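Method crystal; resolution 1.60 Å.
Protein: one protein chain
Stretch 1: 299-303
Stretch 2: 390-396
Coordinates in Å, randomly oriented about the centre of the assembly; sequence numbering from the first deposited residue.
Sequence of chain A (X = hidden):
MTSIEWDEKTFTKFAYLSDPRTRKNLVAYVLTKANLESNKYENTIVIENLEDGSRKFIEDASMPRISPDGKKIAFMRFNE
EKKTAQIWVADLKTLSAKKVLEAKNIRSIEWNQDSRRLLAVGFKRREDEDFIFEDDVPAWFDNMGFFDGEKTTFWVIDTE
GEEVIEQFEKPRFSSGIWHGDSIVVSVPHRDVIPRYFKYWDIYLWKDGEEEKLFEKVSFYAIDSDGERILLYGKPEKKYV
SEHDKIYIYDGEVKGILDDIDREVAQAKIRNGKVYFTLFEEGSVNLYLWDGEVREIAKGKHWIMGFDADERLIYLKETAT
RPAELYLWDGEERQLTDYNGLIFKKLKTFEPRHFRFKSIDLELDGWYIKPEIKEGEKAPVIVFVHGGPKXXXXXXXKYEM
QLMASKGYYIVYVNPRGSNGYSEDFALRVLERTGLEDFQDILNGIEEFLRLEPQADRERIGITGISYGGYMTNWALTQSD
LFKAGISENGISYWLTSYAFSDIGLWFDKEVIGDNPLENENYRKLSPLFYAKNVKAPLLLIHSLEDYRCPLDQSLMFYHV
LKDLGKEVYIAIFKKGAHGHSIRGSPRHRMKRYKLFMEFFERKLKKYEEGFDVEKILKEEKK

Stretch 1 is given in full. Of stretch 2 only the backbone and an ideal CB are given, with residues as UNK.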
# COMPACT_ATOMS: atom_id res chain seq x y z
N GLY A 299 5.02 55.56 -8.28
CA GLY A 299 5.28 55.95 -6.86
C GLY A 299 6.40 55.10 -6.33
O GLY A 299 7.16 54.42 -7.08
N LYS A 300 6.52 55.11 -4.99
CA LYS A 300 7.53 54.28 -4.30
C LYS A 300 6.99 52.87 -4.17
O LYS A 300 6.55 52.42 -3.08
CB LYS A 300 7.84 54.90 -2.93
CG LYS A 300 8.53 56.25 -3.03
CD LYS A 300 8.91 56.68 -1.59
CE LYS A 300 10.13 57.62 -1.49
NZ LYS A 300 11.00 57.32 -0.23
N HIS A 301 7.01 52.12 -5.29
CA HIS A 301 6.35 50.81 -5.34
C HIS A 301 6.87 50.02 -6.51
O HIS A 301 7.59 50.56 -7.36
CB HIS A 301 4.83 50.95 -5.43
CG HIS A 301 4.31 51.67 -6.65
ND1 HIS A 301 3.25 52.54 -6.59
CD2 HIS A 301 4.65 51.56 -8.00
CE1 HIS A 301 3.00 52.98 -7.84
NE2 HIS A 301 3.87 52.37 -8.71
N TRP A 302 6.53 48.75 -6.53
CA TRP A 302 6.74 47.85 -7.72
C TRP A 302 5.45 47.30 -8.17
O TRP A 302 4.76 46.61 -7.40
CB TRP A 302 7.65 46.69 -7.39
CG TRP A 302 9.13 46.95 -7.49
CD1 TRP A 302 9.77 48.05 -7.03
CD2 TRP A 302 10.20 46.08 -8.03
NE1 TRP A 302 11.13 47.96 -7.22
CE2 TRP A 302 11.43 46.79 -7.82
CE3 TRP A 302 10.22 44.86 -8.65
CZ2 TRP A 302 12.66 46.28 -8.20
CZ3 TRP A 302 11.48 44.34 -9.04
CH2 TRP A 302 12.64 45.06 -8.85
N ILE A 303 5.07 47.63 -9.39
CA ILE A 303 3.91 47.02 -10.11
C ILE A 303 4.33 45.65 -10.64
O ILE A 303 5.12 45.60 -11.62
CB ILE A 303 3.30 47.92 -11.19
CG1 ILE A 303 2.92 49.30 -10.64
CG2 ILE A 303 2.08 47.20 -11.87
CD1 ILE A 303 1.97 49.35 -9.41
N UNK A 390 20.26 44.05 -11.75
CA UNK A 390 19.15 44.11 -10.82
C UNK A 390 18.84 45.51 -10.31
O UNK A 390 19.45 46.47 -10.76
CB UNK A 390 19.44 43.19 -9.63
N UNK A 391 17.90 45.60 -9.37
CA UNK A 391 17.54 46.92 -8.89
C UNK A 391 16.91 46.79 -7.51
O UNK A 391 16.00 45.94 -7.32
CB UNK A 391 16.59 47.62 -9.86
N UNK A 392 17.41 47.56 -6.54
CA UNK A 392 16.77 47.70 -5.26
C UNK A 392 15.93 49.00 -5.27
O UNK A 392 16.11 49.90 -6.07
CB UNK A 392 17.81 47.71 -4.14
N UNK A 393 15.00 48.96 -4.33
CA UNK A 393 14.20 50.14 -4.07
C UNK A 393 12.98 49.82 -3.24
O UNK A 393 13.05 49.79 -1.97
CB UNK A 393 13.78 50.79 -5.39
N UNK A 394 11.86 49.67 -3.93
CA UNK A 394 10.52 49.62 -3.27
C UNK A 394 9.72 48.34 -3.42
O UNK A 394 8.51 48.36 -3.63
CB UNK A 394 9.66 50.76 -3.81
N UNK A 395 10.44 47.22 -3.38
CA UNK A 395 9.76 45.95 -3.25
C UNK A 395 10.00 45.38 -1.83
O UNK A 395 10.83 45.92 -1.08
CB UNK A 395 10.24 44.98 -4.33
N UNK A 396 9.25 44.31 -1.48
CA UNK A 396 9.21 43.84 -0.16
C UNK A 396 10.34 42.86 0.02
O UNK A 396 10.34 41.80 -0.64
CB UNK A 396 7.85 43.22 0.17

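Stretch 2 passes alongside stretch 1 without forming regular secondary structure, and Trp302 and Lys300 offer it most of its contacts. Position 390 lies beyond reach: an ideal CB there would have nothing of stretch 1 within 5.5 Å, so the contact sets no demand on its side chain. It is Gly390.

At position 391 the CA-to-CB bond points toward stretch 1, and the ideal CB lies 4.5 Å from Trp302 CZ2. The indole offers carbon surface, so a flexible apolar chain such as methionine, leucine or isoleucine would suit. The residue is Met391; its CE comes to 3.4 Å from Trp302 CZ2.

Position 392 directs its CB away, with no atom of stretch 1 nearby, and many residues would be compatible. Tyr392 occupies it and makes no contact here.

Position 393 is decided by its backbone. With phi/psi of 165/-98, a CB would be jammed against the carbonyl O of the preceding residue, which calls for glycine even though the bond would point toward stretch 1, 4.3 Å from Trp302 NE1. Gly393 is found.

Position 394 faces the backbone at close range. Its ideal CB is 3.3 Å from His301 N and 3.4 Å from Lys300 C, a tight fit that disfavours branching at CB. Beyond it, the aliphatic part of Lys300 offers a surface for a flat ring, and its ammonium group could meet a polar or acidic tip; tyrosine, phenylalanine, glutamine or glutamate are all conceivable. The residue is Tyr394, with chi1 m. Lys300 CB sits 3.7 Å from the centroid of the Tyr394 ring, only 7° off the ring normal, in a CH-pi contact over the face. The lysine then extends along the ring, and its NZ donates a weak hydrogen bond of 3.3 Å to Tyr394 OH.

Position 395 points its CB toward the indole, the ideal atom being 3.9 Å from Trp302 CD2. An aromatic or a long aliphatic side chain could exploit this surface. Tyr395 does so in two ways: its CB lies over the five-membered ring of Trp302, 3.9 Å from the centroid and 11° off the normal, while its ring directs an edge toward the face of the six-membered ring. The ring centroids are 4.8 Å apart and the planes meet at 63°, with Tyr395 CD1 3.5 Å from Trp302 CZ2.

Position 396 is out of reach and unconstrained by stretch 1; it is Phe396.

Stretch 2 390-396: GMYGYYF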
# COMPACT_ATOMS: atom_id res chain seq x y z
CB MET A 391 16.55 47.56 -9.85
CG MET A 391 16.28 49.05 -9.52
SD MET A 391 15.09 49.83 -10.59
CE MET A 391 13.60 49.03 -9.96
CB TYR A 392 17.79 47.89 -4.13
CG TYR A 392 18.40 46.60 -3.57
CD1 TYR A 392 19.71 46.61 -3.09
CD2 TYR A 392 17.66 45.46 -3.41
CE1 TYR A 392 20.29 45.47 -2.57
CE2 TYR A 392 18.23 44.30 -2.85
CZ TYR A 392 19.56 44.35 -2.41
OH TYR A 392 20.09 43.20 -1.89
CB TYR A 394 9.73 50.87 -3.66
CG TYR A 394 10.51 52.13 -3.39
CD1 TYR A 394 10.94 52.95 -4.48
CD2 TYR A 394 10.70 52.56 -2.14
CE1 TYR A 394 11.70 54.12 -4.26
CE2 TYR A 394 11.45 53.71 -1.90
CZ TYR A 394 11.87 54.51 -2.96
OH TYR A 394 12.58 55.63 -2.59
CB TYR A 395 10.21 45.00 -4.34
CG TYR A 395 11.59 44.38 -4.25
CD1 TYR A 395 12.68 44.93 -4.97
CD2 TYR A 395 11.84 43.23 -3.55
CE1 TYR A 395 13.91 44.34 -4.96
CE2 TYR A 395 13.10 42.73 -3.44
CZ TYR A 395 14.12 43.26 -4.18
OH TYR A 395 15.35 42.65 -4.12
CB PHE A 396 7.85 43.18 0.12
CG PHE A 396 7.75 42.63 1.54
CD1 PHE A 396 7.43 43.48 2.57
CD2 PHE A 396 7.94 41.28 1.79
CE1 PHE A 396 7.31 43.00 3.91
CE2 PHE A 396 7.90 40.81 3.08
CZ PHE A 396 7.55 41.66 4.11
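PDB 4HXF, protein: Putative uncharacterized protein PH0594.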